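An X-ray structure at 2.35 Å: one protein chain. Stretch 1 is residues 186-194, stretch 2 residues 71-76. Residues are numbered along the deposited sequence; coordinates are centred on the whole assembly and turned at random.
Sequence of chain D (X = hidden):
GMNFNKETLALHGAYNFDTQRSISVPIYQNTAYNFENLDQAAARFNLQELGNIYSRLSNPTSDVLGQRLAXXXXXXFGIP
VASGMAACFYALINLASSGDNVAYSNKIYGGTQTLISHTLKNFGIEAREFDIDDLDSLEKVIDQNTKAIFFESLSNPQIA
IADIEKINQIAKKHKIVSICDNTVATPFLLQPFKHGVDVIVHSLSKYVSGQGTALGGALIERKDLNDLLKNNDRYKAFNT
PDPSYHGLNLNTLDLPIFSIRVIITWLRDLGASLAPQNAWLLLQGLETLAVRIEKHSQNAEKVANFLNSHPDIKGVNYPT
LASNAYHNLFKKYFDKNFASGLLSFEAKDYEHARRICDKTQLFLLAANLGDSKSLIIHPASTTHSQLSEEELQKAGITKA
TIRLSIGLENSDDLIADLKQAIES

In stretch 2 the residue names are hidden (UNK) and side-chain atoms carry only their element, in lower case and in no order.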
# COMPACT_ATOMS: atom_id res chain seq x y z
N THR D 186 -22.26 12.72 -7.65
CA THR D 186 -21.93 11.30 -7.46
C THR D 186 -23.05 10.49 -8.15
O THR D 186 -24.15 10.97 -8.36
CB THR D 186 -21.85 10.79 -6.00
OG1 THR D 186 -23.16 10.61 -5.46
CG2 THR D 186 -21.02 11.70 -5.15
N PRO D 187 -22.76 9.24 -8.49
CA PRO D 187 -23.80 8.45 -9.14
C PRO D 187 -24.98 8.16 -8.23
O PRO D 187 -26.02 7.75 -8.74
CB PRO D 187 -23.09 7.13 -9.46
CG PRO D 187 -21.63 7.44 -9.44
CD PRO D 187 -21.50 8.49 -8.37
N PHE D 188 -24.82 8.36 -6.92
CA PHE D 188 -25.91 8.10 -6.00
C PHE D 188 -26.93 9.19 -5.86
O PHE D 188 -28.00 8.95 -5.32
CB PHE D 188 -25.40 7.67 -4.63
CG PHE D 188 -24.68 6.37 -4.66
CD1 PHE D 188 -25.36 5.20 -4.50
CD2 PHE D 188 -23.30 6.34 -4.90
CE1 PHE D 188 -24.70 4.01 -4.56
CE2 PHE D 188 -22.63 5.15 -4.95
CZ PHE D 188 -23.33 3.97 -4.77
N LEU D 189 -26.62 10.40 -6.31
CA LEU D 189 -27.61 11.47 -6.21
C LEU D 189 -28.16 11.85 -7.57
O LEU D 189 -29.23 12.40 -7.67
CB LEU D 189 -27.00 12.69 -5.54
CG LEU D 189 -26.43 12.39 -4.13
CD1 LEU D 189 -25.90 13.66 -3.50
CD2 LEU D 189 -27.50 11.77 -3.24
N LEU D 190 -27.43 11.50 -8.62
CA LEU D 190 -27.82 11.82 -9.97
C LEU D 190 -27.24 10.85 -10.98
O LEU D 190 -26.06 10.49 -10.92
CB LEU D 190 -27.34 13.24 -10.28
CG LEU D 190 -27.69 13.77 -11.66
CD1 LEU D 190 -29.19 13.80 -11.83
CD2 LEU D 190 -27.15 15.16 -11.81
N GLN D 191 -28.06 10.46 -11.96
CA GLN D 191 -27.63 9.52 -12.99
C GLN D 191 -27.73 10.15 -14.37
O GLN D 191 -28.72 9.98 -15.05
CB GLN D 191 -28.52 8.27 -12.95
CG GLN D 191 -28.67 7.57 -11.61
CD GLN D 191 -29.62 8.26 -10.60
OE1 GLN D 191 -30.60 8.93 -10.96
NE2 GLN D 191 -29.34 8.05 -9.31
N PRO D 192 -26.70 10.88 -14.78
CA PRO D 192 -26.79 11.54 -16.09
C PRO D 192 -27.18 10.63 -17.25
O PRO D 192 -27.86 11.10 -18.18
CB PRO D 192 -25.40 12.11 -16.29
CG PRO D 192 -24.90 12.34 -14.90
CD PRO D 192 -25.44 11.19 -14.10
N PHE D 193 -26.80 9.37 -17.23
CA PHE D 193 -27.19 8.50 -18.34
C PHE D 193 -28.70 8.41 -18.54
O PHE D 193 -29.17 8.24 -19.67
CB PHE D 193 -26.60 7.09 -18.28
CG PHE D 193 -25.11 7.06 -18.35
CD1 PHE D 193 -24.45 7.78 -19.33
CD2 PHE D 193 -24.39 6.17 -17.57
CE1 PHE D 193 -23.08 7.72 -19.45
CE2 PHE D 193 -23.02 6.08 -17.71
CZ PHE D 193 -22.36 6.86 -18.65
N LYS D 194 -29.45 8.49 -17.45
CA LYS D 194 -30.89 8.47 -17.54
C LYS D 194 -31.40 9.59 -18.38
O LYS D 194 -32.48 9.47 -18.96
CB LYS D 194 -31.54 8.61 -16.19
CG LYS D 194 -31.73 7.32 -15.44
CD LYS D 194 -32.14 7.70 -14.04
CE LYS D 194 -32.60 6.45 -13.29
NZ LYS D 194 -33.15 6.81 -11.96
N UNK D 71 -21.57 0.15 -13.54
CA UNK D 71 -22.79 -0.46 -13.02
C UNK D 71 -23.59 0.49 -12.16
O UNK D 71 -24.79 0.58 -12.34
n UNK D 71 -21.49 -3.92 -12.52
c UNK D 71 -21.92 -2.83 -13.12
c UNK D 71 -22.48 -1.75 -12.23
o UNK D 71 -21.84 -2.66 -14.31
N UNK D 72 -22.94 1.22 -11.27
CA UNK D 72 -23.69 2.16 -10.42
C UNK D 72 -24.27 3.30 -11.25
O UNK D 72 -25.30 3.82 -10.90
c UNK D 72 -22.93 2.69 -9.17
c UNK D 72 -22.55 1.51 -8.30
c UNK D 72 -21.69 3.48 -9.54
N UNK D 73 -23.59 3.72 -12.31
CA UNK D 73 -24.10 4.81 -13.17
C UNK D 73 -25.16 4.32 -14.17
O UNK D 73 -25.88 5.13 -14.73
c UNK D 73 -22.09 6.47 -13.19
c UNK D 73 -22.98 5.50 -13.95
o UNK D 73 -23.99 7.95 -13.02
o UNK D 73 -22.04 8.73 -12.40
c UNK D 73 -22.76 7.80 -12.85
N UNK D 74 -25.28 3.01 -14.35
CA UNK D 74 -26.24 2.46 -15.30
C UNK D 74 -25.64 2.51 -16.72
O UNK D 74 -26.36 2.51 -17.71
N UNK D 75 -24.31 2.58 -16.80
CA UNK D 75 -23.62 2.65 -18.09
C UNK D 75 -23.12 1.28 -18.51
O UNK D 75 -23.43 0.29 -17.89
N UNK D 76 -22.32 1.23 -19.57
CA UNK D 76 -21.80 -0.04 -20.10
C UNK D 76 -20.39 -0.44 -19.70
O UNK D 76 -20.15 -1.60 -19.35
c UNK D 76 -21.86 -0.02 -21.64
O HOH W 1 -26.01 7.75 -14.99

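Position 71 carries four side-chain atoms: two carbons in a row, the second bearing one oxygen and one nitrogen. None of them comes near stretch 1. A carboxamide on a single methylene is asparagine. Asn 71 lies in the last part of a helix, out of reach of the contact, and its side-chain oxygen is hydrogen-bonded elsewhere in the structure. Its backbone O accepts from the N of position 74 at 3.2 Å, which helps to hold the end of the helix together.

Position 72 has three side-chain carbons, one attached to CA and carrying the other two. One outer carbon lies against Pro 187, the other against Phe 188. This fork at the beta carbon, with no polar atom, identifies valine. The CA-to-CB bond of Val 72 points toward stretch 1, and its two methyls find different partners: CG2 lies 3.9 Å from CB of Pro 187, while CG1 lies 4.4 Å from CZ of Phe 188. A compact, branched hydrocarbon suits this buried place because it can meet a proline ring and the tip of an aromatic ring at once without leaving a polar group unpaired.

Position 73 shows three carbons in a chain, the third carrying two oxygens, and its end comes nearer to stretch 1 than its CA-to-CB direction would suggest: one oxygen lies against Pro 187, the other against Pro 192. A carboxylate after two methylenes is glutamate. Glu 73 has the largest covered area of the six. Its OE1 sits 3.3 Å from CG of Pro 187 and is hydrogen-bonded elsewhere in the structure; its OE2 lies 3.7 Å from CD of Pro 192. No direct hydrogen bond joins it to stretch 1, so the buried carboxylate depends on other partners. One is a water, which donates to Glu 73 OE2 at 2.8 Å and to Glu 73 O at 2.6 Å.

Position 74 has no side-chain atoms, and its C lies 4.0 Å from CD2 of Phe 193. It is glycine. Gly 74 is the first residue to leave the helical conformation, and its phi of 82° is of a kind that glycine adopts readily.

Position 75 again has no side-chain atoms, and its CA lies 3.5 Å from CE2 of Phe 193. It is a second glycine, but here the neighbour matters more than phi, which is negative. An ideal CB on Gly 75 would fall 2.5 Å from CE2 of Phe 193, a clash. The bare CA lets the ring come close.

Position 76 has one side-chain carbon, which makes no contact with stretch 1. It is alanine. The methyl of Ala 76 points sideways and takes no part in the contact.

The contact is chiefly one of packing. Val 72 meets Pro 187 and Phe 188, while the Phe 193 ring packs beside the two glycines, its CD2 placing Glu 73 O at the ring edge, 3.4 Å away. The water supplies the polar link: besides its two donations to Glu 73, it accepts from Phe 193 N at 2.9 Å, tying the helix end to the 3-10 segment.

Stretch 2 71-76: NVEGGA
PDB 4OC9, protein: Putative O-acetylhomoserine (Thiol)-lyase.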